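Local coordinates for protein DMATS type aromatic prenyltransferase (Streptomyces coelicolor, PDB 6ZS0) that probably catalyses the transfer of a dimethylallyl group to C5 of the indole ring of tryptophan, as a DMATS-type aromatic prenyltransferase, at residues E233-T238 against F271-P276. Sequence-based numbering, arbitrary orientation.
Sequences EGFFRT and FTLYIP
Phe235 reaches from helix 229-240 to strand 270-275 and brings the CD2, CE2 and CZ side of its ring obliquely against Leu273 and Ile275, a worked example of helix-on-sheet packing carried by apolar side chains. Its CE2 lies 3.8 Å from CG1 of Ile275, while CD2 meets CD2 of Leu273 at 4.1 Å. The same side of the ring also approaches the backbone, CE2 lying 3.6 Å obliquely from Leu273 O. With CG anti to the backbone N (chi1 162°), the Phe235 ring extends away from the helix toward the strand. Leu273 and Ile275, two residues apart, point to the same side of the strand, and the intervening Tyr274 points away.

Phe236 adds a looser apolar contact, its CD1 standing 4.2 Å from CD1 of Ile275, while its ring also packs on Ala214, Ala217 and Leu249. Phe235 in turn touches Leu329 of the adjoining strand. An alanine in place of Phe235 would probably deprive Leu273 of its apolar partner in 233-238, cost Ile275 the ring against its CG1, and open a gap between helix and strand.

The contact itself is apolar; the side-chain polar bonds of 233-238 described here lie along the helix. Arg237 NH1 donates to the anti lone pair of Glu233 OE1 (2.9 Å), a salt bridge spanning one helical turn, with the oxygen tilted 18° out of the guanidinium plane. Thr238 OG1 and its backbone N grip the Gly234 O from opposite faces of the carbonyl plane.

The short helix and strand axes run nearly parallel, 13° apart and 9.6 Å at closest approach. Such an outer helix laid along a strand of a closed, ten-stranded antiparallel barrel is characteristic of the ABBA prenyltransferase fold.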
ATOM      1  N   GLU A 233     -19.572  -1.957   7.736  1.00 25.48           N
ATOM      2  CA  GLU A 233     -20.623  -2.252   6.727  1.00 26.30           C
ATOM      3  C   GLU A 233     -20.903  -1.004   5.900  1.00 25.41           C
ATOM      4  O   GLU A 233     -21.033  -1.133   4.689  1.00 24.29           O
ATOM      5  CB  GLU A 233     -21.922  -2.757   7.363  1.00 28.49           C
ATOM      6  CG  GLU A 233     -21.784  -4.144   7.947  1.00 29.78           C
ATOM      7  CD  GLU A 233     -23.055  -4.965   7.973  1.00 32.03           C
ATOM      8  OE1 GLU A 233     -23.902  -4.790   7.056  1.00 34.99           O
ATOM      9  OE2 GLU A 233     -23.187  -5.808   8.886  1.00 33.47           O
ATOM     10  N   GLY A 234     -21.002   0.155   6.552  1.00 25.36           N
ATOM     11  CA  GLY A 234     -21.239   1.435   5.871  1.00 26.10           C
ATOM     12  C   GLY A 234     -20.136   1.715   4.866  1.00 24.67           C
ATOM     13  O   GLY A 234     -20.432   2.101   3.725  1.00 25.16           O
ATOM     14  N   PHE A 235     -18.899   1.491   5.268  1.00 23.81           N
ATOM     15  CA  PHE A 235     -17.729   1.780   4.422  1.00 22.56           C
ATOM     16  C   PHE A 235     -17.769   0.804   3.249  1.00 21.16           C
ATOM     17  O   PHE A 235     -17.601   1.240   2.097  1.00 21.44           O
ATOM     18  CB  PHE A 235     -16.439   1.663   5.216  1.00 22.36           C
ATOM     19  CG  PHE A 235     -15.224   1.527   4.353  1.00 21.45           C
ATOM     20  CD1 PHE A 235     -14.743   2.619   3.646  1.00 21.86           C
ATOM     21  CD2 PHE A 235     -14.585   0.316   4.227  1.00 20.87           C
ATOM     22  CE1 PHE A 235     -13.647   2.484   2.814  1.00 21.30           C
ATOM     23  CE2 PHE A 235     -13.459   0.203   3.434  1.00 20.34           C
ATOM     24  CZ  PHE A 235     -12.995   1.286   2.735  1.00 20.42           C
ATOM     25  N   PHE A 236     -17.972  -0.478   3.539  1.00 20.83           N
ATOM     26  CA  PHE A 236     -18.060  -1.530   2.496  1.00 20.60           C
ATOM     27  C   PHE A 236     -19.068  -1.078   1.427  1.00 21.27           C
ATOM     28  O   PHE A 236     -18.772  -1.130   0.233  1.00 21.05           O
ATOM     29  CB  PHE A 236     -18.427  -2.883   3.104  1.00 20.53           C
ATOM     30  CG  PHE A 236     -18.602  -3.999   2.096  1.00 20.04           C
ATOM     31  CD1 PHE A 236     -17.631  -4.983   1.921  1.00 20.09           C
ATOM     32  CD2 PHE A 236     -19.775  -4.113   1.372  1.00 20.61           C
ATOM     33  CE1 PHE A 236     -17.827  -6.015   1.005  1.00 19.80           C
ATOM     34  CE2 PHE A 236     -19.950  -5.123   0.440  1.00 20.68           C
ATOM     35  CZ  PHE A 236     -18.977  -6.079   0.270  1.00 19.92           C
ATOM     36  N   ARG A 237     -20.257  -0.652   1.843  1.00 23.46           N
ATOM     37  CA  ARG A 237     -21.339  -0.316   0.891  1.00 25.14           C
ATOM     38  C   ARG A 237     -21.007   0.959   0.116  1.00 24.79           C
ATOM     39  O   ARG A 237     -21.287   0.998  -1.097  1.00 25.17           O
ATOM     40  CB  ARG A 237     -22.674  -0.188   1.630  1.00 27.80           C
ATOM     41  CG  ARG A 237     -23.175  -1.509   2.189  1.00 29.58           C
ATOM     42  CD  ARG A 237     -24.631  -1.444   2.595  1.00 32.33           C
ATOM     43  NE  ARG A 237     -25.166  -2.800   2.644  1.00 34.21           N
ATOM     44  CZ  ARG A 237     -25.201  -3.578   3.722  1.00 35.13           C
ATOM     45  NH1 ARG A 237     -24.756  -3.137   4.891  1.00 37.06           N
ATOM     46  NH2 ARG A 237     -25.683  -4.803   3.627  1.00 36.20           N
ATOM     47  N   THR A 238     -20.442   1.970   0.773  1.00 24.82           N
ATOM     48  CA  THR A 238     -20.091   3.249   0.107  1.00 25.30           C
ATOM     49  C   THR A 238     -19.021   2.979  -0.950  1.00 24.20           C
ATOM     50  O   THR A 238     -19.154   3.486  -2.062  1.00 25.49           O
ATOM     51  CB  THR A 238     -19.642   4.320   1.100  1.00 26.38           C
ATOM     52  OG1 THR A 238     -20.724   4.545   2.010  1.00 27.91           O
ATOM     53  CG2 THR A 238     -19.243   5.615   0.422  1.00 26.95           C
ATOM     54  N   PHE A 271      -6.938  -2.981  12.844  1.00 23.86           N
ATOM     55  CA  PHE A 271      -7.618  -3.657  11.718  1.00 23.00           C
ATOM     56  C   PHE A 271      -7.864  -2.664  10.588  1.00 22.09           C
ATOM     57  O   PHE A 271      -8.378  -1.561  10.835  1.00 22.24           O
ATOM     58  CB  PHE A 271      -8.927  -4.269  12.190  1.00 23.32           C
ATOM     59  CG  PHE A 271      -9.828  -4.705  11.070  1.00 23.16           C
ATOM     60  CD1 PHE A 271     -10.861  -3.896  10.633  1.00 23.38           C
ATOM     61  CD2 PHE A 271      -9.615  -5.909  10.424  1.00 23.05           C
ATOM     62  CE1 PHE A 271     -11.699  -4.306   9.604  1.00 23.86           C
ATOM     63  CE2 PHE A 271     -10.449  -6.310   9.392  1.00 22.81           C
ATOM     64  CZ  PHE A 271     -11.500  -5.513   8.991  1.00 23.15           C
ATOM     65  N   THR A 272      -7.548  -3.063   9.347  1.00 20.73           N
ATOM     66  CA  THR A 272      -7.863  -2.231   8.165  1.00 19.72           C
ATOM     67  C   THR A 272      -8.585  -3.093   7.138  1.00 18.64           C
ATOM     68  O   THR A 272      -8.162  -4.276   6.930  1.00 18.13           O
ATOM     69  CB  THR A 272      -6.607  -1.592   7.556  1.00 19.61           C
ATOM     70  OG1 THR A 272      -5.961  -0.810   8.568  1.00 20.58           O
ATOM     71  CG2 THR A 272      -6.939  -0.735   6.350  1.00 19.53           C
ATOM     72  N   LEU A 273      -9.645  -2.545   6.543  1.00 17.82           N
ATOM     73  CA  LEU A 273     -10.310  -3.153   5.365  1.00 17.50           C
ATOM     74  C   LEU A 273     -10.009  -2.354   4.102  1.00 16.91           C
ATOM     75  O   LEU A 273     -10.191  -1.133   4.117  1.00 16.71           O
ATOM     76  CB  LEU A 273     -11.818  -3.215   5.592  1.00 17.92           C
ATOM     77  CG  LEU A 273     -12.612  -3.879   4.467  1.00 18.16           C
ATOM     78  CD1 LEU A 273     -12.307  -5.353   4.379  1.00 18.32           C
ATOM     79  CD2 LEU A 273     -14.108  -3.692   4.677  1.00 18.74           C
ATOM     80  N   TYR A 274      -9.512  -3.043   3.071  1.00 16.50           N
ATOM     81  CA  TYR A 274      -9.115  -2.472   1.759  1.00 16.74           C
ATOM     82  C   TYR A 274     -10.121  -2.937   0.701  1.00 16.62           C
ATOM     83  O   TYR A 274     -10.338  -4.168   0.534  1.00 16.10           O
ATOM     84  CB  TYR A 274      -7.717  -2.943   1.351  1.00 17.07           C
ATOM     85  CG  TYR A 274      -6.609  -2.632   2.333  1.00 17.82           C
ATOM     86  CD1 TYR A 274      -5.779  -1.526   2.169  1.00 18.20           C
ATOM     87  CD2 TYR A 274      -6.382  -3.458   3.420  1.00 18.18           C
ATOM     88  CE1 TYR A 274      -4.768  -1.241   3.089  1.00 18.62           C
ATOM     89  CE2 TYR A 274      -5.359  -3.209   4.322  1.00 18.49           C
ATOM     90  CZ  TYR A 274      -4.570  -2.086   4.179  1.00 18.67           C
ATOM     91  OH  TYR A 274      -3.587  -1.818   5.101  1.00 20.12           O
ATOM     92  N   ILE A 275     -10.738  -1.990   0.014  1.00 16.77           N
ATOM     93  CA  ILE A 275     -11.650  -2.271  -1.119  1.00 17.02           C
ATOM     94  C   ILE A 275     -11.006  -1.763  -2.411  1.00 16.50           C
ATOM     95  O   ILE A 275     -10.708  -0.579  -2.527  1.00 16.04           O
ATOM     96  CB  ILE A 275     -13.027  -1.624  -0.871  1.00 18.12           C
ATOM     97  CG1 ILE A 275     -13.669  -2.062   0.452  1.00 19.08           C
ATOM     98  CG2 ILE A 275     -13.941  -1.879  -2.051  1.00 18.12           C
ATOM     99  CD1 ILE A 275     -13.897  -3.497   0.593  1.00 19.77           C
ATOM    100  N   PRO A 276     -10.838  -2.634  -3.428  1.00 16.10           N
ATOM    101  CA  PRO A 276     -10.289  -2.235  -4.731  1.00 15.95           C
ATOM    102  C   PRO A 276     -11.337  -1.468  -5.560  1.00 15.91           C
ATOM    103  O   PRO A 276     -11.864  -1.982  -6.556  1.00 15.65           O
ATOM    104  CB  PRO A 276      -9.881  -3.573  -5.345  1.00 15.98           C
ATOM    105  CG  PRO A 276     -10.854  -4.548  -4.771  1.00 16.19           C
ATOM    106  CD  PRO A 276     -11.107  -4.074  -3.356  1.00 16.14           C
TER